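Local atomic coordinates of ethyl acetate hydrolase (Pseudomonas veronii, PDB entry 5EFZ), a protein that hydrolyses ethyl acetate to ethanol and acetate, a step in the bacterial degradation of short-chain methyl ketones such as 2-butanone. Residues Q156-A161 against A171-G176; L33-G38 against G118-R123; S69-A74 against I99-S104. One frame throughout, in Å; residues are numbered along the deposited sequence.

Contact 1. Residues Q156-A161 against A171-G176; sequences QTYEWA and AAAIAG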
ATOM      1  N   GLN A 156      21.994   3.203  -3.730  1.00 14.44           N
ATOM      2  CA  GLN A 156      23.366   3.320  -4.226  1.00 15.27           C
ATOM      3  C   GLN A 156      24.150   4.444  -3.531  1.00 15.99           C
ATOM      4  O   GLN A 156      25.359   4.340  -3.337  1.00 15.91           O
ATOM      5  CB  GLN A 156      23.367   3.555  -5.739  1.00 16.02           C
ATOM      6  CG  GLN A 156      22.863   2.311  -6.530  1.00 19.76           C
ATOM      7  CD  GLN A 156      22.492   2.659  -7.956  1.00 18.46           C
ATOM      8  OE1 GLN A 156      23.355   2.702  -8.841  1.00 19.41           O
ATOM      9  NE2 GLN A 156      21.206   2.960  -8.178  1.00 16.38           N
ATOM     10  N   THR A 157      23.462   5.532  -3.195  1.00 14.13           N
ATOM     11  CA  THR A 157      24.089   6.634  -2.473  1.00 14.64           C
ATOM     12  C   THR A 157      24.633   6.188  -1.110  1.00 15.94           C
ATOM     13  O   THR A 157      25.786   6.491  -0.764  1.00 17.49           O
ATOM     14  CB  THR A 157      23.084   7.807  -2.317  1.00 17.28           C
ATOM     15  OG1 THR A 157      22.784   8.338  -3.624  1.00 18.13           O
ATOM     16  CG2 THR A 157      23.660   8.960  -1.412  1.00 14.20           C
ATOM     17  N   TYR A 158      23.819   5.478  -0.326  1.00 14.84           N
ATOM     18  CA  TYR A 158      24.277   4.943   0.951  1.00 15.19           C
ATOM     19  C   TYR A 158      25.438   3.976   0.769  1.00 16.88           C
ATOM     20  O   TYR A 158      26.441   4.020   1.494  1.00 18.40           O
ATOM     21  CB  TYR A 158      23.132   4.226   1.675  1.00 14.64           C
ATOM     22  CG  TYR A 158      22.179   5.175   2.365  1.00 18.43           C
ATOM     23  CD1 TYR A 158      22.643   6.075   3.343  1.00 20.09           C
ATOM     24  CD2 TYR A 158      20.812   5.170   2.073  1.00 18.26           C
ATOM     25  CE1 TYR A 158      21.737   6.935   4.015  1.00 21.34           C
ATOM     26  CE2 TYR A 158      19.916   6.032   2.745  1.00 17.79           C
ATOM     27  CZ  TYR A 158      20.390   6.896   3.704  1.00 22.20           C
ATOM     28  OH  TYR A 158      19.488   7.748   4.343  1.00 20.74           O
ATOM     29  N   GLU A 159      25.302   3.086  -0.202  1.00 16.48           N
ATOM     30  CA  GLU A 159      26.374   2.139  -0.433  1.00 14.85           C
ATOM     31  C   GLU A 159      27.691   2.844  -0.801  1.00 19.45           C
ATOM     32  O   GLU A 159      28.774   2.466  -0.319  1.00 17.86           O
ATOM     33  CB  GLU A 159      25.966   1.148  -1.530  1.00 15.56           C
ATOM     34  CG  GLU A 159      27.094   0.165  -1.943  1.00 20.68           C
ATOM     35  CD  GLU A 159      27.436  -0.923  -0.908  1.00 22.88           C
ATOM     36  OE1 GLU A 159      26.653  -1.191   0.049  1.00 22.89           O
ATOM     37  OE2 GLU A 159      28.529  -1.528  -1.053  1.00 22.36           O
ATOM     38  N   TRP A 160      27.600   3.885  -1.628  1.00 19.06           N
ATOM     39  CA  TRP A 160      28.779   4.716  -1.929  1.00 19.04           C
ATOM     40  C   TRP A 160      29.405   5.280  -0.655  1.00 19.60           C
ATOM     41  O   TRP A 160      30.625   5.169  -0.454  1.00 21.82           O
ATOM     42  CB  TRP A 160      28.397   5.888  -2.858  1.00 17.22           C
ATOM     43  CG  TRP A 160      28.825   5.675  -4.285  1.00 17.12           C
ATOM     44  CD1 TRP A 160      28.041   5.251  -5.331  1.00 17.55           C
ATOM     45  CD2 TRP A 160      30.161   5.796  -4.802  1.00 17.74           C
ATOM     46  NE1 TRP A 160      28.805   5.123  -6.466  1.00 16.61           N
ATOM     47  CE2 TRP A 160      30.103   5.496  -6.172  1.00 16.03           C
ATOM     48  CE3 TRP A 160      31.379   6.226  -4.249  1.00 17.98           C
ATOM     49  CZ2 TRP A 160      31.227   5.561  -6.995  1.00 16.64           C
ATOM     50  CZ3 TRP A 160      32.494   6.307  -5.067  1.00 19.25           C
ATOM     51  CH2 TRP A 160      32.413   5.964  -6.423  1.00 18.62           C
ATOM     52  N   ALA A 161      28.570   5.873   0.206  1.00 17.32           N
ATOM     53  CA  ALA A 161      29.072   6.573   1.402  1.00 18.94           C
ATOM     54  C   ALA A 161      29.697   5.616   2.405  1.00 20.61           C
ATOM     55  O   ALA A 161      30.561   6.020   3.184  1.00 21.95           O
ATOM     56  CB  ALA A 161      27.946   7.377   2.070  1.00 17.83           C
ATOM     57  N   ALA A 171      26.492  13.469   0.709  1.00 15.64           N
ATOM     58  CA  ALA A 171      25.556  12.465   0.242  1.00 18.81           C
ATOM     59  C   ALA A 171      24.145  12.973   0.493  1.00 18.50           C
ATOM     60  O   ALA A 171      23.845  13.531   1.554  1.00 18.97           O
ATOM     61  CB  ALA A 171      25.791  11.111   0.954  1.00 16.81           C
ATOM     62  N   ALA A 172      23.289  12.807  -0.500  1.00 16.59           N
ATOM     63  CA  ALA A 172      21.883  13.133  -0.347  1.00 16.66           C
ATOM     64  C   ALA A 172      21.062  11.917  -0.746  1.00 17.92           C
ATOM     65  O   ALA A 172      20.999  11.521  -1.936  1.00 17.17           O
ATOM     66  CB  ALA A 172      21.495  14.372  -1.180  1.00 18.24           C
ATOM     67  N   ALA A 173      20.419  11.327   0.258  1.00 15.59           N
ATOM     68  CA  ALA A 173      19.624  10.108   0.060  1.00 15.85           C
ATOM     69  C   ALA A 173      18.161  10.453   0.081  1.00 16.33           C
ATOM     70  O   ALA A 173      17.589  10.690   1.157  1.00 18.75           O
ATOM     71  CB  ALA A 173      19.938   9.070   1.120  1.00 17.03           C
ATOM     72  N   ILE A 174      17.566  10.537  -1.108  1.00 15.63           N
ATOM     73  CA  ILE A 174      16.162  10.929  -1.237  1.00 15.66           C
ATOM     74  C   ILE A 174      15.257   9.703  -1.340  1.00 16.97           C
ATOM     75  O   ILE A 174      15.474   8.848  -2.206  1.00 18.91           O
ATOM     76  CB  ILE A 174      15.938  11.792  -2.466  1.00 17.23           C
ATOM     77  CG1 ILE A 174      16.922  12.995  -2.497  1.00 18.72           C
ATOM     78  CG2 ILE A 174      14.495  12.277  -2.499  1.00 15.76           C
ATOM     79  CD1 ILE A 174      17.056  13.599  -3.896  1.00 18.39           C
ATOM     80  N   ALA A 175      14.273   9.614  -0.439  1.00 13.31           N
ATOM     81  CA  ALA A 175      13.251   8.591  -0.509  1.00 16.71           C
ATOM     82  C   ALA A 175      13.836   7.171  -0.680  1.00 17.49           C
ATOM     83  O   ALA A 175      13.424   6.406  -1.557  1.00 16.38           O
ATOM     84  CB  ALA A 175      12.276   8.932  -1.646  1.00 15.35           C
ATOM     85  N   GLY A 176      14.757   6.801   0.196  1.00 15.47           N
ATOM     86  CA  GLY A 176      15.276   5.442   0.166  1.00 16.31           C
ATOM     87  C   GLY A 176      16.039   5.127   1.441  1.00 19.12           C
ATOM     88  O   GLY A 176      16.367   6.031   2.231  1.00 20.72           O
TER
HETATM   89  O   HOH W   1      17.314   6.370   5.135  1.00 20.00           O
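Helix 152-163 follows the nucleophile elbow of the alpha/beta-hydrolase fold and, with strands 146-150 and 170-174, forms a beta-alpha-beta unit; here its residues 156-161 lie on strand residues 171-174. The axes of these short segments come within 8.1 Å and run nearly antiparallel, at 150°, as expected where a helix returns the chain to the next parallel strand. Such closeness calls for small residues, and the strand supplies alanines. In the apolar packing, Thr157 turns CG2 anti to its backbone N, so that the methyl rests 3.8 Å from Ala171 CB and beside the carbonyl O of Ala172. Its hydroxyl is taken up by Gly153 O within the helix, which lets threonine serve as an apolar residue. Ala161 CB approaches Ala171 CB more loosely. Tyr158 reaches along the strand, and one face of its ring lies over Ala173 CB, 3.4 Å from CZ, a methyl small enough for the place. Beyond the strand end, close to the probable catalytic Ser151 and His334, Gly176 O sits at the ring edge, in plane, 3.6 Å from CE2. The polar link is a water that accepts from Tyr158 OH at 2.7 Å and donates to Gly176 O at 3.1 Å.

Contact 2. Residues L33-G38 against G118-R123; sequences LPLEEG and GFANVR. With EDO (1,2-ethanediol), chain L.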
ATOM      1  N   LEU A  33      33.579  -7.481 -14.690  1.00 30.17           N
ATOM      2  CA  LEU A  33      33.028  -7.143 -13.379  1.00 29.54           C
ATOM      3  C   LEU A  33      32.688  -8.426 -12.643  1.00 29.92           C
ATOM      4  O   LEU A  33      31.704  -9.082 -12.982  1.00 27.02           O
ATOM      5  CB  LEU A  33      31.783  -6.253 -13.516  1.00 28.97           C
ATOM      6  CG  LEU A  33      31.125  -5.796 -12.213  1.00 26.15           C
ATOM      7  CD1 LEU A  33      32.117  -4.955 -11.412  1.00 27.97           C
ATOM      8  CD2 LEU A  33      29.849  -4.986 -12.473  1.00 25.01           C
ATOM      9  N   PRO A  34      33.521  -8.814 -11.663  1.00 31.22           N
ATOM     10  CA  PRO A  34      33.151  -9.961 -10.832  1.00 32.07           C
ATOM     11  C   PRO A  34      32.019  -9.550  -9.899  1.00 28.97           C
ATOM     12  O   PRO A  34      32.147  -8.571  -9.167  1.00 33.31           O
ATOM     13  CB  PRO A  34      34.452 -10.298 -10.081  1.00 34.69           C
ATOM     14  CG  PRO A  34      35.200  -9.016 -10.057  1.00 37.57           C
ATOM     15  CD  PRO A  34      34.824  -8.244 -11.288  1.00 34.87           C
ATOM     16  N   LEU A  35      30.897 -10.254  -9.965  1.00 24.66           N
ATOM     17  CA  LEU A  35      29.718  -9.837  -9.228  1.00 24.96           C
ATOM     18  C   LEU A  35      29.725 -10.431  -7.852  1.00 27.20           C
ATOM     19  O   LEU A  35      30.283 -11.501  -7.656  1.00 24.91           O
ATOM     20  CB  LEU A  35      28.457 -10.245  -9.961  1.00 23.03           C
ATOM     21  CG  LEU A  35      28.262  -9.583 -11.308  1.00 23.06           C
ATOM     22  CD1 LEU A  35      27.078 -10.228 -12.016  1.00 21.65           C
ATOM     23  CD2 LEU A  35      28.042  -8.061 -11.143  1.00 21.96           C
ATOM     24  N   GLU A  36      29.118  -9.733  -6.890  0.56 26.79           N
ATOM     25  CA  GLU A  36      29.086 -10.219  -5.515  0.56 27.74           C
ATOM     26  C   GLU A  36      28.505 -11.637  -5.429  0.56 27.13           C
ATOM     27  O   GLU A  36      29.053 -12.490  -4.726  0.56 27.01           O
ATOM     28  CB  GLU A  36      28.286  -9.269  -4.610  0.56 27.35           C
ATOM     29  CG  GLU A  36      28.333  -9.676  -3.129  0.56 31.19           C
ATOM     30  CD  GLU A  36      27.758  -8.621  -2.186  0.56 31.67           C
ATOM     31  OE1 GLU A  36      27.589  -7.470  -2.621  0.56 28.99           O
ATOM     32  OE2 GLU A  36      27.459  -8.950  -1.018  0.56 33.05           O
ATOM     33  N   GLU A  37      27.425 -11.894  -6.166  1.00 26.15           N
ATOM     34  CA  GLU A  37      26.763 -13.205  -6.121  1.00 29.56           C
ATOM     35  C   GLU A  37      27.597 -14.340  -6.713  1.00 29.37           C
ATOM     36  O   GLU A  37      27.228 -15.515  -6.593  1.00 30.22           O
ATOM     37  CB  GLU A  37      25.414 -13.169  -6.861  1.00 27.92           C
ATOM     38  CG  GLU A  37      24.290 -12.552  -6.060  1.00 29.38           C
ATOM     39  CD  GLU A  37      24.044 -13.274  -4.739  1.00 33.67           C
ATOM     40  OE1 GLU A  37      23.445 -14.369  -4.762  1.00 35.75           O
ATOM     41  OE2 GLU A  37      24.461 -12.752  -3.683  1.00 33.72           O
ATOM     42  N   GLY A  38      28.690 -14.016  -7.385  1.00 28.12           N
ATOM     43  CA  GLY A  38      29.595 -15.065  -7.813  1.00 31.52           C
ATOM     44  C   GLY A  38      29.883 -15.207  -9.292  1.00 32.19           C
ATOM     45  O   GLY A  38      30.888 -15.790  -9.676  1.00 35.11           O
ATOM     46  N   GLY A 118      18.984 -15.679 -18.481  1.00 26.08           N
ATOM     47  CA  GLY A 118      20.311 -16.025 -17.981  1.00 25.33           C
ATOM     48  C   GLY A 118      21.053 -14.906 -17.241  1.00 25.28           C
ATOM     49  O   GLY A 118      22.101 -15.166 -16.641  1.00 22.59           O
ATOM     50  N   PHE A 119      20.534 -13.678 -17.280  1.00 23.60           N
ATOM     51  CA  PHE A 119      21.266 -12.534 -16.696  1.00 22.61           C
ATOM     52  C   PHE A 119      21.491 -12.738 -15.203  1.00 23.93           C
ATOM     53  O   PHE A 119      20.658 -13.324 -14.508  1.00 22.33           O
ATOM     54  CB  PHE A 119      20.537 -11.212 -16.931  1.00 20.37           C
ATOM     55  CG  PHE A 119      21.448  -9.988 -16.813  1.00 20.89           C
ATOM     56  CD1 PHE A 119      22.437  -9.755 -17.772  1.00 21.40           C
ATOM     57  CD2 PHE A 119      21.319  -9.098 -15.742  1.00 19.46           C
ATOM     58  CE1 PHE A 119      23.298  -8.640 -17.696  1.00 21.23           C
ATOM     59  CE2 PHE A 119      22.167  -7.946 -15.649  1.00 20.13           C
ATOM     60  CZ  PHE A 119      23.162  -7.726 -16.624  1.00 20.94           C
ATOM     61  N   ALA A 120      22.637 -12.286 -14.719  1.00 22.77           N
ATOM     62  CA  ALA A 120      23.049 -12.576 -13.345  1.00 24.57           C
ATOM     63  C   ALA A 120      22.267 -11.760 -12.321  1.00 23.44           C
ATOM     64  O   ALA A 120      21.659 -10.743 -12.650  1.00 22.20           O
ATOM     65  CB  ALA A 120      24.558 -12.312 -13.173  1.00 24.72           C
ATOM     66  N   ASN A 121      22.274 -12.229 -11.075  1.00 22.45           N
ATOM     67  CA  ASN A 121      21.709 -11.455  -9.982  1.00 21.49           C
ATOM     68  C   ASN A 121      22.712 -10.367  -9.621  1.00 22.99           C
ATOM     69  O   ASN A 121      23.815 -10.674  -9.196  1.00 26.65           O
ATOM     70  CB  ASN A 121      21.406 -12.361  -8.785  1.00 22.41           C
ATOM     71  CG  ASN A 121      20.236 -13.278  -9.048  1.00 24.83           C
ATOM     72  OD1 ASN A 121      19.298 -12.909  -9.756  1.00 23.27           O
ATOM     73  ND2 ASN A 121      20.280 -14.468  -8.478  1.00 26.32           N
ATOM     74  N   VAL A 122      22.330  -9.108  -9.841  1.00 18.96           N
ATOM     75  CA  VAL A 122      23.214  -7.979  -9.592  1.00 18.91           C
ATOM     76  C   VAL A 122      22.787  -7.261  -8.298  1.00 19.40           C
ATOM     77  O   VAL A 122      21.588  -7.078  -8.040  1.00 16.84           O
ATOM     78  CB  VAL A 122      23.193  -7.007 -10.778  1.00 19.66           C
ATOM     79  CG1 VAL A 122      24.117  -5.809 -10.538  1.00 17.62           C
ATOM     80  CG2 VAL A 122      23.606  -7.741 -12.067  1.00 22.19           C
ATOM     81  N   ARG A 123      23.763  -6.890  -7.478  1.00 18.17           N
ATOM     82  CA  ARG A 123      23.488  -6.204  -6.222  1.00 18.21           C
ATOM     83  C   ARG A 123      23.846  -4.711  -6.316  1.00 17.84           C
ATOM     84  O   ARG A 123      24.622  -4.297  -7.196  1.00 17.45           O
ATOM     85  CB  ARG A 123      24.268  -6.854  -5.051  1.00 19.18           C
ATOM     86  CG  ARG A 123      23.742  -8.247  -4.615  1.00 18.49           C
ATOM     87  CD  ARG A 123      24.580  -8.805  -3.444  1.00 20.59           C
ATOM     88  NE  ARG A 123      24.032 -10.088  -2.963  1.00 23.92           N
ATOM     89  CZ  ARG A 123      23.075 -10.214  -2.042  1.00 23.80           C
ATOM     90  NH1 ARG A 123      22.525  -9.148  -1.481  1.00 23.08           N
ATOM     91  NH2 ARG A 123      22.670 -11.431  -1.680  1.00 26.57           N
TER
HETATM   92  C1  EDO L 406      16.809 -11.600 -15.844  1.00 42.28           C
HETATM   93  O1  EDO L 406      16.015 -11.065 -14.754  1.00 41.83           O
HETATM   94  C2  EDO L 406      17.703 -12.794 -15.465  1.00 40.29           C
HETATM   95  O2  EDO L 406      17.978 -12.966 -14.060  1.00 37.24           O
HETATM   96  O   HOH W   2      25.822  -9.947  -7.478  1.00 21.79           O
HETATM   97  O   HOH W   3      22.634 -15.572  -7.130  1.00 47.37           O
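A salt bridge joins Arg123 to Glu37: the guanidinium grips side-on, NE and NH2 both donating to the single oxygen OE2, at 2.8 Å from NE and 3.0 Å from NH2. That oxygen lies in the guanidinium plane, but the nitrogens meet it from above the carboxylate plane, the two planes being 57° apart. Arginine suits the place because its chain, extended from CG to NE, spans the gap, while Glu37 bends at chi2 (-58°) to meet it. Glu36 crosses the same chain, its OE1 3.4 Å from Arg123 CD; its OE2 is paired with Arg280, whose guanidinium lies close to that of Arg123, so the two glutamates would probably offset two neighbouring positive charges. An alanine in place of Arg123 would remove both N-H donors and would probably leave the Glu37 carboxylate less firmly held. Leu35 to Gly38 form a type I beta turn, which brings both glutamates to the loop leading into helix 124-139, with Arg123 at the helix N-cap position. Two waters extend the polar seam: one links Glu37 N to Asn121 O, the other Glu37 OE1 to Asn121 ND2. Inward, Leu35 CD1 presses tightly against Ala120 CB at 3.5 Å and more loosely against Val122 CG2.

Contact 3. Residues S69-A74 against I99-S104; sequences SGTSKA and IGNGLS. With EDO (1,2-ethanediol), chain G.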
ATOM      1  N   SER A  69      13.394   1.100 -12.785  1.00 18.04           N
ATOM      2  CA  SER A  69      12.702   1.286 -14.069  1.00 18.74           C
ATOM      3  C   SER A  69      13.147   2.559 -14.805  1.00 20.45           C
ATOM      4  O   SER A  69      12.694   2.833 -15.911  1.00 19.73           O
ATOM      5  CB  SER A  69      11.157   1.277 -13.914  1.00 17.85           C
ATOM      6  OG  SER A  69      10.672   2.514 -13.406  1.00 19.33           O
ATOM      7  N   GLY A  70      14.082   3.290 -14.217  1.00 19.27           N
ATOM      8  CA  GLY A  70      14.450   4.596 -14.728  1.00 19.69           C
ATOM      9  C   GLY A  70      15.742   4.600 -15.528  1.00 19.58           C
ATOM     10  O   GLY A  70      16.503   3.611 -15.569  1.00 20.32           O
ATOM     11  N   THR A  71      15.981   5.718 -16.201  1.00 18.53           N
ATOM     12  CA  THR A  71      17.211   5.907 -16.941  1.00 18.78           C
ATOM     13  C   THR A  71      17.766   7.284 -16.637  1.00 20.10           C
ATOM     14  O   THR A  71      17.153   8.090 -15.918  1.00 20.40           O
ATOM     15  CB  THR A  71      17.026   5.795 -18.472  1.00 21.25           C
ATOM     16  OG1 THR A  71      16.247   6.918 -18.925  1.00 21.54           O
ATOM     17  CG2 THR A  71      16.337   4.441 -18.887  1.00 19.67           C
ATOM     18  N   SER A  72      18.940   7.548 -17.182  1.00 20.57           N
ATOM     19  CA  SER A  72      19.572   8.848 -16.983  1.00 21.71           C
ATOM     20  C   SER A  72      18.689   9.993 -17.518  1.00 22.87           C
ATOM     21  O   SER A  72      18.777  11.120 -17.031  1.00 23.05           O
ATOM     22  CB  SER A  72      20.960   8.876 -17.661  1.00 17.36           C
ATOM     23  OG  SER A  72      20.918   8.275 -18.955  1.00 19.40           O
ATOM     24  N   LYS A  73      17.857   9.704 -18.521  1.00 23.38           N
ATOM     25  CA  LYS A  73      17.018  10.727 -19.132  1.00 25.76           C
ATOM     26  C   LYS A  73      16.101  11.365 -18.097  1.00 23.48           C
ATOM     27  O   LYS A  73      15.936  12.596 -18.075  1.00 23.54           O
ATOM     28  CB  LYS A  73      16.159  10.157 -20.261  1.00 27.87           C
ATOM     29  CG  LYS A  73      15.606  11.237 -21.173  1.00 29.87           C
ATOM     30  CD  LYS A  73      16.806  12.021 -21.691  1.00 36.98           C
ATOM     31  CE  LYS A  73      16.446  13.131 -22.645  1.00 41.75           C
ATOM     32  NZ  LYS A  73      17.696  13.793 -23.126  1.00 41.11           N
ATOM     33  N   ALA A  74      15.511  10.527 -17.247  1.00 22.74           N
ATOM     34  CA  ALA A  74      14.633  11.028 -16.190  1.00 24.47           C
ATOM     35  C   ALA A  74      15.363  11.949 -15.211  1.00 23.94           C
ATOM     36  O   ALA A  74      14.805  12.969 -14.830  1.00 21.19           O
ATOM     37  CB  ALA A  74      13.989   9.879 -15.415  1.00 23.86           C
ATOM     38  N   ILE A  99      23.207  -1.082 -13.866  1.00 18.70           N
ATOM     39  CA  ILE A  99      23.321  -2.389 -14.505  1.00 17.45           C
ATOM     40  C   ILE A  99      21.959  -3.040 -14.477  1.00 19.27           C
ATOM     41  O   ILE A  99      21.348  -3.172 -13.404  1.00 17.33           O
ATOM     42  CB  ILE A  99      24.351  -3.276 -13.773  1.00 16.70           C
ATOM     43  CG1 ILE A  99      25.736  -2.587 -13.818  1.00 17.48           C
ATOM     44  CG2 ILE A  99      24.427  -4.681 -14.421  1.00 18.83           C
ATOM     45  CD1 ILE A  99      26.769  -3.241 -12.898  1.00 21.83           C
ATOM     46  N   GLY A 100      21.465  -3.479 -15.633  1.00 18.45           N
ATOM     47  CA  GLY A 100      20.165  -4.127 -15.653  1.00 17.48           C
ATOM     48  C   GLY A 100      19.037  -3.228 -16.126  1.00 20.91           C
ATOM     49  O   GLY A 100      17.912  -3.709 -16.309  1.00 20.30           O
ATOM     50  N   ASN A 101      19.305  -1.939 -16.339  1.00 19.32           N
ATOM     51  CA  ASN A 101      18.205  -1.023 -16.651  1.00 18.66           C
ATOM     52  C   ASN A 101      17.885  -0.894 -18.139  1.00 20.51           C
ATOM     53  O   ASN A 101      17.036  -0.070 -18.513  1.00 19.45           O
ATOM     54  CB  ASN A 101      18.493   0.388 -16.063  1.00 13.38           C
ATOM     55  CG  ASN A 101      19.241   1.320 -17.032  1.00 19.37           C
ATOM     56  OD1 ASN A 101      20.137   0.906 -17.789  1.00 17.19           O
ATOM     57  ND2 ASN A 101      18.900   2.605 -16.969  1.00 18.05           N
ATOM     58  N   GLY A 102      18.559  -1.694 -18.972  1.00 20.67           N
ATOM     59  CA  GLY A 102      18.330  -1.694 -20.418  1.00 19.42           C
ATOM     60  C   GLY A 102      19.264  -0.818 -21.239  1.00 19.96           C
ATOM     61  O   GLY A 102      19.383  -1.003 -22.463  1.00 19.15           O
ATOM     62  N   LEU A 103      19.922   0.149 -20.589  1.00 17.67           N
ATOM     63  CA  LEU A 103      20.916   0.992 -21.272  1.00 18.35           C
ATOM     64  C   LEU A 103      22.326   0.505 -20.968  1.00 20.83           C
ATOM     65  O   LEU A 103      23.109   0.219 -21.882  1.00 21.21           O
ATOM     66  CB  LEU A 103      20.755   2.465 -20.870  1.00 19.74           C
ATOM     67  CG  LEU A 103      19.418   3.110 -21.291  1.00 21.63           C
ATOM     68  CD1 LEU A 103      19.454   4.588 -20.995  1.00 20.35           C
ATOM     69  CD2 LEU A 103      19.099   2.838 -22.765  1.00 22.65           C
ATOM     70  N   SER A 104      22.660   0.404 -19.686  1.00 19.92           N
ATOM     71  CA  SER A 104      23.870  -0.302 -19.285  1.00 20.22           C
ATOM     72  C   SER A 104      23.671  -1.809 -19.575  1.00 20.76           C
ATOM     73  O   SER A 104      22.573  -2.233 -19.921  1.00 21.29           O
ATOM     74  CB  SER A 104      24.165  -0.073 -17.796  1.00 19.35           C
ATOM     75  OG  SER A 104      24.478   1.299 -17.551  1.00 19.35           O
TER
HETATM   76  C1  EDO G 401      20.682  -0.256 -25.686  1.00 51.26           C
HETATM   77  O1  EDO G 401      21.024   1.115 -25.955  1.00 50.45           O
HETATM   78  C2  EDO G 401      21.938  -1.044 -25.337  1.00 51.99           C
HETATM   79  O2  EDO G 401      22.754  -0.265 -24.445  1.00 48.89           O
HETATM   80  O   HOH W   4      15.105   1.022 -16.868  1.00 20.54           O
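Residues 69-71 lead into helix 72-79, while 99-104 form an irregular loop in which Gly100 and Gly102 adopt positive phi angles that would jam a side chain against the preceding carbonyl. Between these glycines, Asn101 sends its amide across: ND2 donates to Gly70 O at 3.0 Å, nearly straight at 165°, within the carbonyl plane and on a lone pair. The other end of the amide holds its own loop, since OD1 accepts from Leu103 N at 2.9 Å and from Ser104 N at 3.2 Å. This Asx turn, extended to an Asx motif, uses both halves of the asparagine amide; Asn97 OD1 takes a further bond from ND2. Both segments follow strands of the alpha/beta-hydrolase sheet, 61-65 and 92-96, and Gly70 lies about 10 Å from the side chain of the probable nucleophile Ser151. Thr71 occupies the N-cap, where OG1 accepts from Lys73 N at 3.2 Å and also pairs with His22. Its chi1 of 68° puts OG1 between the backbone N and the carbonyl carbon, and leaves CG2 beside Asn101 ND2. Leu103 crosses Thr71 at about a right angle, CD1 lying 3.7 Å from CB. A water donates to both Gly70 O and Asn101 O.

In the fold
Contacts 1 and 3 are both buried, each about 9 Å from the centre of the chain, whereas contact 2 is partly exposed. Contact 1 joins a helix to a sheet strand, so its chemistry is mainly small apolar groups, with water at the end nearest the probable catalytic residues. Contact 3 joins a loop and helix start after strand 61-65 to the loop after strand 92-96, both strands interior to the sheet, and relies on a directional amide and backbone carbonyls. Contact 2, with solvent nearby, can afford a charged pair and bridging waters over a small apolar base. Contact 3 is nested within the loop closed by contact 2, and Ile99 packs against Leu33, Phe119 and Val122; contact 1 touches neither.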